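Local coordinates for caspase Nc subunit 1 (Drosophila melanogaster, PDB 2FP3), which forms the protease domain of the initiator caspase Dronc, a cysteine endopeptidase in the caspase cascade that carries out apoptosis, at residues 65-70 and 132-137; 61-66 and 99-104. The protein carries 2 engineered substitutions. All coordinates share one frame; numbering follows the deposited sequence.

Contact 1. Residues 65-70 and 132-137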
ATOM      1  N   LEU A  65       0.451   6.735  -3.308  1.00 40.34           N
ATOM      2  CA  LEU A  65       1.830   7.205  -3.308  1.00 39.50           C
ATOM      3  C   LEU A  65       2.624   5.920  -3.463  1.00 40.07           C
ATOM      4  O   LEU A  65       2.654   5.096  -2.545  1.00 40.64           O
ATOM      5  CB  LEU A  65       2.199   7.879  -1.984  1.00 36.71           C
ATOM      6  CG  LEU A  65       3.713   8.111  -1.826  1.00 33.88           C
ATOM      7  CD1 LEU A  65       4.202   9.044  -2.932  1.00 30.92           C
ATOM      8  CD2 LEU A  65       4.016   8.698  -0.455  1.00 29.49           C
ATOM      9  N   MET A  66       3.237   5.728  -4.626  1.00 42.51           N
ATOM     10  CA  MET A  66       4.010   4.520  -4.864  1.00 42.61           C
ATOM     11  C   MET A  66       5.492   4.825  -4.962  1.00 41.81           C
ATOM     12  O   MET A  66       5.917   5.579  -5.831  1.00 42.93           O
ATOM     13  CB  MET A  66       3.565   3.834  -6.148  1.00 43.51           C
ATOM     14  CG  MET A  66       3.872   2.354  -6.150  1.00 50.16           C
ATOM     15  SD  MET A  66       4.334   1.716  -7.750  1.00 52.07           S
ATOM     16  CE  MET A  66       2.827   1.887  -8.643  1.00 58.38           C
ATOM     17  N   VAL A  67       6.279   4.241  -4.068  1.00 41.20           N
ATOM     18  CA  VAL A  67       7.719   4.454  -4.074  1.00 43.90           C
ATOM     19  C   VAL A  67       8.443   3.107  -4.203  1.00 46.53           C
ATOM     20  O   VAL A  67       8.471   2.312  -3.267  1.00 47.19           O
ATOM     21  CB  VAL A  67       8.161   5.172  -2.788  1.00 43.24           C
ATOM     22  CG1 VAL A  67       9.676   5.253  -2.724  1.00 43.72           C
ATOM     23  CG2 VAL A  67       7.541   6.562  -2.736  1.00 41.57           C
ATOM     24  N   ASN A  68       9.011   2.855  -5.377  1.00 49.14           N
ATOM     25  CA  ASN A  68       9.723   1.609  -5.643  1.00 53.21           C
ATOM     26  C   ASN A  68      11.230   1.872  -5.753  1.00 56.58           C
ATOM     27  O   ASN A  68      11.720   2.290  -6.806  1.00 57.34           O
ATOM     28  CB  ASN A  68       9.210   0.992  -6.951  1.00 52.71           C
ATOM     29  CG  ASN A  68       9.447  -0.508  -7.029  1.00 53.36           C
ATOM     30  OD1 ASN A  68      10.192  -1.076  -6.229  1.00 54.28           O
ATOM     31  ND2 ASN A  68       8.814  -1.156  -8.003  1.00 52.98           N
ATOM     32  N   ILE A  69      11.956   1.640  -4.663  1.00 59.33           N
ATOM     33  CA  ILE A  69      13.407   1.841  -4.629  1.00 62.55           C
ATOM     34  C   ILE A  69      14.082   0.562  -5.124  1.00 66.24           C
ATOM     35  O   ILE A  69      13.842  -0.519  -4.583  1.00 66.92           O
ATOM     36  CB  ILE A  69      13.888   2.127  -3.190  1.00 61.43           C
ATOM     37  CG1 ILE A  69      13.125   3.322  -2.617  1.00 60.42           C
ATOM     38  CG2 ILE A  69      15.383   2.389  -3.177  1.00 60.12           C
ATOM     39  CD1 ILE A  69      13.482   3.642  -1.184  1.00 60.29           C
ATOM     40  N   MET A  70      14.931   0.668  -6.139  1.00 71.23           N
ATOM     41  CA  MET A  70      15.568  -0.534  -6.656  1.00 78.13           C
ATOM     42  C   MET A  70      17.065  -0.462  -6.901  1.00 74.15           C
ATOM     43  O   MET A  70      17.632  -1.354  -7.523  1.00 72.08           O
ATOM     44  CB  MET A  70      14.854  -0.979  -7.929  1.00 87.68           C
ATOM     45  CG  MET A  70      14.701   0.110  -8.965  1.00101.84           C
ATOM     46  SD  MET A  70      13.609  -0.429 -10.282  1.00110.82           S
ATOM     47  CE  MET A  70      14.722  -1.492 -11.212  1.00116.13           C
ATOM     48  N   MET A 132      -0.407   4.128   0.394  1.00 35.40           N
ATOM     49  CA  MET A 132       0.999   4.323   0.072  1.00 40.48           C
ATOM     50  C   MET A 132       1.625   2.940  -0.013  1.00 41.46           C
ATOM     51  O   MET A 132       1.340   2.072   0.817  1.00 40.62           O
ATOM     52  CB  MET A 132       1.729   5.141   1.150  1.00 42.65           C
ATOM     53  CG  MET A 132       3.253   5.241   0.903  1.00 44.04           C
ATOM     54  SD  MET A 132       4.258   5.947   2.262  1.00 45.43           S
ATOM     55  CE  MET A 132       4.193   4.637   3.468  1.00 42.50           C
ATOM     56  N   VAL A 133       2.440   2.718  -1.038  1.00 41.97           N
ATOM     57  CA  VAL A 133       3.125   1.446  -1.167  1.00 42.34           C
ATOM     58  C   VAL A 133       4.605   1.748  -1.309  1.00 43.33           C
ATOM     59  O   VAL A 133       5.038   2.335  -2.302  1.00 45.27           O
ATOM     60  CB  VAL A 133       2.656   0.629  -2.388  1.00 43.07           C
ATOM     61  CG1 VAL A 133       3.391  -0.700  -2.420  1.00 42.96           C
ATOM     62  CG2 VAL A 133       1.156   0.377  -2.312  1.00 41.37           C
ATOM     63  N   LEU A 134       5.368   1.373  -0.288  1.00 42.53           N
ATOM     64  CA  LEU A 134       6.805   1.589  -0.285  1.00 42.91           C
ATOM     65  C   LEU A 134       7.475   0.244  -0.479  1.00 43.63           C
ATOM     66  O   LEU A 134       7.309  -0.666   0.333  1.00 45.46           O
ATOM     67  CB  LEU A 134       7.260   2.213   1.037  1.00 40.22           C
ATOM     68  CG  LEU A 134       8.772   2.363   1.249  1.00 40.59           C
ATOM     69  CD1 LEU A 134       9.364   3.254   0.160  1.00 39.76           C
ATOM     70  CD2 LEU A 134       9.042   2.955   2.621  1.00 39.13           C
ATOM     71  N   MET A 135       8.220   0.115  -1.568  1.00 45.66           N
ATOM     72  CA  MET A 135       8.912  -1.130  -1.859  1.00 49.59           C
ATOM     73  C   MET A 135      10.414  -0.921  -1.826  1.00 51.99           C
ATOM     74  O   MET A 135      10.976  -0.251  -2.687  1.00 50.13           O
ATOM     75  CB  MET A 135       8.470  -1.657  -3.222  1.00 48.27           C
ATOM     76  CG  MET A 135       7.001  -1.996  -3.242  1.00 48.40           C
ATOM     77  SD  MET A 135       6.342  -2.240  -4.873  1.00 50.80           S
ATOM     78  CE  MET A 135       6.354  -0.533  -5.490  1.00 47.85           C
ATOM     79  N   THR A 136      11.051  -1.494  -0.810  1.00 55.44           N
ATOM     80  CA  THR A 136      12.494  -1.390  -0.629  1.00 60.85           C
ATOM     81  C   THR A 136      12.978  -2.544   0.254  1.00 65.58           C
ATOM     82  O   THR A 136      12.265  -3.525   0.447  1.00 68.46           O
ATOM     83  CB  THR A 136      12.854  -0.063   0.051  1.00 61.62           C
ATOM     84  OG1 THR A 136      14.275   0.033   0.212  1.00 60.21           O
ATOM     85  CG2 THR A 136      12.191   0.015   1.409  1.00 60.38           C
ATOM     86  N   HIS A 137      14.192  -2.426   0.780  1.00 69.97           N
ATOM     87  CA  HIS A 137      14.750  -3.447   1.657  1.00 70.21           C
ATOM     88  C   HIS A 137      14.523  -3.018   3.106  1.00 69.57           C
ATOM     89  O   HIS A 137      14.578  -1.828   3.425  1.00 67.24           O
ATOM     90  CB  HIS A 137      16.250  -3.615   1.401  1.00 73.55           C
ATOM     91  CG  HIS A 137      16.576  -4.192   0.057  1.00 78.18           C
ATOM     92  ND1 HIS A 137      15.993  -5.346  -0.419  1.00 80.59           N
ATOM     93  CD2 HIS A 137      17.457  -3.798  -0.892  1.00 80.09           C
ATOM     94  CE1 HIS A 137      16.503  -5.640  -1.602  1.00 81.23           C
ATOM     95  NE2 HIS A 137      17.393  -4.717  -1.912  1.00 81.50           N
TER

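Contact 2. Residues 61-66 and 99-104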
ATOM      1  N   ARG A  61     -11.626   9.445  -5.793  1.00 33.96           N
ATOM      2  CA  ARG A  61     -11.763   8.134  -5.174  1.00 36.28           C
ATOM      3  C   ARG A  61     -10.577   7.782  -4.285  1.00 35.71           C
ATOM      4  O   ARG A  61     -10.760   7.239  -3.196  1.00 35.66           O
ATOM      5  CB  ARG A  61     -11.966   7.056  -6.247  1.00 36.64           C
ATOM      6  CG  ARG A  61     -12.302   5.685  -5.699  1.00 36.50           C
ATOM      7  CD  ARG A  61     -13.381   5.757  -4.613  1.00 39.39           C
ATOM      8  NE  ARG A  61     -14.648   6.295  -5.110  1.00 41.41           N
ATOM      9  CZ  ARG A  61     -15.483   5.644  -5.915  1.00 39.37           C
ATOM     10  NH1 ARG A  61     -15.195   4.414  -6.320  1.00 42.32           N
ATOM     11  NH2 ARG A  61     -16.599   6.225  -6.327  1.00 37.18           N
ATOM     12  N   GLY A  62      -9.367   8.096  -4.740  1.00 35.34           N
ATOM     13  CA  GLY A  62      -8.198   7.808  -3.932  1.00 31.70           C
ATOM     14  C   GLY A  62      -6.879   8.334  -4.466  1.00 31.98           C
ATOM     15  O   GLY A  62      -6.756   8.702  -5.645  1.00 31.52           O
ATOM     16  N   VAL A  63      -5.885   8.391  -3.584  1.00 30.70           N
ATOM     17  CA  VAL A  63      -4.550   8.834  -3.956  1.00 30.96           C
ATOM     18  C   VAL A  63      -3.574   7.724  -3.572  1.00 34.40           C
ATOM     19  O   VAL A  63      -3.600   7.216  -2.445  1.00 30.34           O
ATOM     20  CB  VAL A  63      -4.126  10.124  -3.207  1.00 30.32           C
ATOM     21  CG1 VAL A  63      -2.629  10.350  -3.389  1.00 32.09           C
ATOM     22  CG2 VAL A  63      -4.903  11.348  -3.733  1.00 27.77           C
ATOM     23  N   LEU A  64      -2.723   7.346  -4.515  1.00 33.93           N
ATOM     24  CA  LEU A  64      -1.723   6.321  -4.270  1.00 36.74           C
ATOM     25  C   LEU A  64      -0.331   6.921  -4.359  1.00 39.95           C
ATOM     26  O   LEU A  64       0.025   7.554  -5.355  1.00 40.72           O
ATOM     27  CB  LEU A  64      -1.821   5.186  -5.299  1.00 36.52           C
ATOM     28  CG  LEU A  64      -0.553   4.316  -5.367  1.00 36.27           C
ATOM     29  CD1 LEU A  64      -0.386   3.584  -4.052  1.00 34.25           C
ATOM     30  CD2 LEU A  64      -0.633   3.315  -6.524  1.00 37.95           C
ATOM     31  N   LEU A  65       0.451   6.735  -3.308  1.00 40.34           N
ATOM     32  CA  LEU A  65       1.830   7.205  -3.308  1.00 39.50           C
ATOM     33  C   LEU A  65       2.624   5.920  -3.463  1.00 40.07           C
ATOM     34  O   LEU A  65       2.654   5.096  -2.545  1.00 40.64           O
ATOM     35  CB  LEU A  65       2.199   7.879  -1.984  1.00 36.71           C
ATOM     36  CG  LEU A  65       3.713   8.111  -1.826  1.00 33.88           C
ATOM     37  CD1 LEU A  65       4.202   9.044  -2.932  1.00 30.92           C
ATOM     38  CD2 LEU A  65       4.016   8.698  -0.455  1.00 29.49           C
ATOM     39  N   MET A  66       3.237   5.728  -4.626  1.00 42.51           N
ATOM     40  CA  MET A  66       4.010   4.520  -4.864  1.00 42.61           C
ATOM     41  C   MET A  66       5.492   4.825  -4.962  1.00 41.81           C
ATOM     42  O   MET A  66       5.917   5.579  -5.831  1.00 42.93           O
ATOM     43  CB  MET A  66       3.565   3.834  -6.148  1.00 43.51           C
ATOM     44  CG  MET A  66       3.872   2.354  -6.150  1.00 50.16           C
ATOM     45  SD  MET A  66       4.334   1.716  -7.750  1.00 52.07           S
ATOM     46  CE  MET A  66       2.827   1.887  -8.643  1.00 58.38           C
ATOM     47  N   THR A  99      -5.628   8.750  -8.117  1.00 39.33           N
ATOM     48  CA  THR A  99      -4.681   9.705  -8.653  1.00 37.23           C
ATOM     49  C   THR A  99      -3.369   9.093  -8.145  1.00 39.77           C
ATOM     50  O   THR A  99      -3.218   8.849  -6.948  1.00 42.54           O
ATOM     51  CB  THR A  99      -4.926  11.093  -8.064  1.00 36.86           C
ATOM     52  OG1 THR A  99      -6.030  11.689  -8.752  1.00 36.01           O
ATOM     53  CG2 THR A  99      -3.689  11.975  -8.186  1.00 33.02           C
ATOM     54  N   ILE A 100      -2.441   8.827  -9.057  1.00 40.62           N
ATOM     55  CA  ILE A 100      -1.184   8.170  -8.712  1.00 41.41           C
ATOM     56  C   ILE A 100       0.110   8.988  -8.774  1.00 39.74           C
ATOM     57  O   ILE A 100       0.391   9.652  -9.769  1.00 41.55           O
ATOM     58  CB  ILE A 100      -1.007   6.938  -9.615  1.00 42.92           C
ATOM     59  CG1 ILE A 100      -2.312   6.136  -9.630  1.00 43.39           C
ATOM     60  CG2 ILE A 100       0.168   6.085  -9.122  1.00 43.98           C
ATOM     61  CD1 ILE A 100      -2.326   4.994 -10.622  1.00 43.51           C
ATOM     62  N   PHE A 101       0.902   8.912  -7.710  1.00 39.04           N
ATOM     63  CA  PHE A 101       2.189   9.612  -7.644  1.00 39.85           C
ATOM     64  C   PHE A 101       3.273   8.545  -7.456  1.00 44.09           C
ATOM     65  O   PHE A 101       3.578   8.129  -6.334  1.00 39.87           O
ATOM     66  CB  PHE A 101       2.201  10.608  -6.482  1.00 33.77           C
ATOM     67  CG  PHE A 101       1.151  11.675  -6.596  1.00 34.40           C
ATOM     68  CD1 PHE A 101      -0.002  11.625  -5.811  1.00 29.67           C
ATOM     69  CD2 PHE A 101       1.301  12.723  -7.507  1.00 33.20           C
ATOM     70  CE1 PHE A 101      -0.995  12.597  -5.927  1.00 30.09           C
ATOM     71  CE2 PHE A 101       0.312  13.707  -7.636  1.00 31.45           C
ATOM     72  CZ  PHE A 101      -0.844  13.642  -6.839  1.00 30.83           C
ATOM     73  N   PRO A 102       3.863   8.084  -8.571  1.00 44.41           N
ATOM     74  CA  PRO A 102       4.903   7.056  -8.563  1.00 49.07           C
ATOM     75  C   PRO A 102       6.313   7.590  -8.591  1.00 51.09           C
ATOM     76  O   PRO A 102       6.600   8.546  -9.298  1.00 54.21           O
ATOM     77  CB  PRO A 102       4.584   6.266  -9.818  1.00 50.72           C
ATOM     78  CG  PRO A 102       4.273   7.383 -10.789  1.00 48.82           C
ATOM     79  CD  PRO A 102       3.442   8.378  -9.957  1.00 48.34           C
ATOM     80  N   TYR A 103       7.193   6.956  -7.826  1.00 52.18           N
ATOM     81  CA  TYR A 103       8.592   7.352  -7.786  1.00 52.72           C
ATOM     82  C   TYR A 103       9.523   6.146  -7.816  1.00 55.80           C
ATOM     83  O   TYR A 103       9.133   5.024  -7.452  1.00 52.90           O
ATOM     84  CB  TYR A 103       8.886   8.184  -6.539  1.00 50.04           C
ATOM     85  CG  TYR A 103       8.096   9.473  -6.465  1.00 52.27           C
ATOM     86  CD1 TYR A 103       6.762   9.474  -6.074  1.00 51.96           C
ATOM     87  CD2 TYR A 103       8.691  10.694  -6.776  1.00 53.13           C
ATOM     88  CE1 TYR A 103       6.039  10.660  -5.986  1.00 54.16           C
ATOM     89  CE2 TYR A 103       7.978  11.885  -6.693  1.00 54.82           C
ATOM     90  CZ  TYR A 103       6.650  11.862  -6.292  1.00 56.02           C
ATOM     91  OH  TYR A 103       5.944  13.044  -6.175  1.00 57.84           O
ATOM     92  N   GLY A 104      10.752   6.388  -8.273  1.00 57.05           N
ATOM     93  CA  GLY A 104      11.760   5.341  -8.334  1.00 60.54           C
ATOM     94  C   GLY A 104      12.706   5.449  -7.144  1.00 59.06           C
ATOM     95  O   GLY A 104      12.268   5.440  -5.988  1.00 62.21           O
TER

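Contact 1. Residues 65-70 and 132-137
Val67 O is held twice from the neighbouring strand: the N-H of Met135 reaches it in an almost straight bond (Met135 N to Val67 O 2.8 Å, 178°), and the CA hydrogen of Leu134 adds a weaker contact. Leu65 O repeats this with Val133 N and Met132 CA, while Val67 N and Ile69 N bond back to Val133 O and Met135 O, the alternating pattern of a parallel pair, 65-68 with 132-135. Met135 has more surface covered than any other residue of the contact. Met135 CG lies anti to the carbonyl carbon (chi1 -63°). The chain bends at chi3, and Met135 CE ends 3.5 Å from Asn68 CG, with Met66 SD beside it. Asn68 OD1 sits 3.5 Å from Met135 CB, but its amide is held elsewhere, ND2 by Ser86 and Ala82 O, OD1 by Arg79. On the other face, Val67 CG1 meets Leu134 CD1 at 3.5 Å, and Leu65 CD2 lies beside Met132 CG at 3.8 Å. Past the strand ends, Ile69 CD1 packs beside Thr136, whose OG1 bonds to Tyr72 OH and Glu148 O. Main-chain bonds are thus buried between largely apolar faces, with polar Asn68 and Thr136 satisfied from outside, close to His137, probably the catalytic histidine as in other caspases.

Contact 2. Residues 61-66 and 99-104
Met66 joins the strand 99-103 through its backbone. Met66 O takes the N-H of Tyr103 (N to O 2.7 Å). Pro102, a residue with no N-H of its own, brings a CA hydrogen to the same atom, Pro102 CA lying 3.3 Å from Met66 O. This oxygen also lies at the edge of the Tyr103 ring, near the ring plane. Met66 N gives its hydrogen to Phe101 O at 3.0 Å, approaching from 38° above the carbonyl plane. The side chain of Met66 goes to helix 82-95, touching Leu89 and Ile90.

Phe101 is held through both its N-H and its O, and by its ring. Its N-H points to Leu64 O in a nearly straight bond (172°). CG stands anti to the carbonyl carbon and beside the backbone N (chi1 -61°), and from there the ring crosses Val63 obliquely: Val63 CG1 sits at the ring edge, in plane, 3.8 Å from Phe101 CE1. Leu65 CD1 comes over from the same face of the sheet to lie 3.6 Å from Phe101 O and 3.9 Å from Tyr103 CE1. Beyond the two strands, Tyr123 meets the Phe101 ring edge-to-face.

Leu64 points to the opposite face, together with Ile100. The two side chains lie side by side, Leu64 CD2 3.9 Å from Ile100 CG2, and both then reach helix 82-95, at Phe93 and Gln94. Leu64 N bonds to Thr99 O, and Thr99 N to Gly62 O at 2.7 Å.

Strand 62-68, helix 82-95 and strand 98-103 make a beta-alpha-beta unit. Leu64, Ile100 and Met66 face the crossover helix, while Val63 and Leu65 lie with the Phe101 and Tyr103 rings on the other face; five main-chain bonds take up polar atoms between the strands, and largely apolar side chains pack on both faces.

In the fold
Contacts 1 and 2 use the two edges of strand 62-68: in contact 1 it pairs with strand 130-139, in contact 2 with strand 98-103, and Leu65 and Met66 serve both. Asn68 N probably bonds to Tyr103 O, carrying the pairing of contact 2 on past Met66, and Val133 CG2 packs on Leu64 CD1 on the face they share with Met66. Contact 1 is wholly buried and ends near His137, probably catalytic; there polar Asn68 and Thr136 stand among Met135 and Ile69. Contact 2 lies away from the active site; its Thr99, Pro102 and Tyr103 are partly exposed, and Phe101 and Tyr103 bring aromatic rings to the Leu65 face, where contact 1 has Met132 and Leu134.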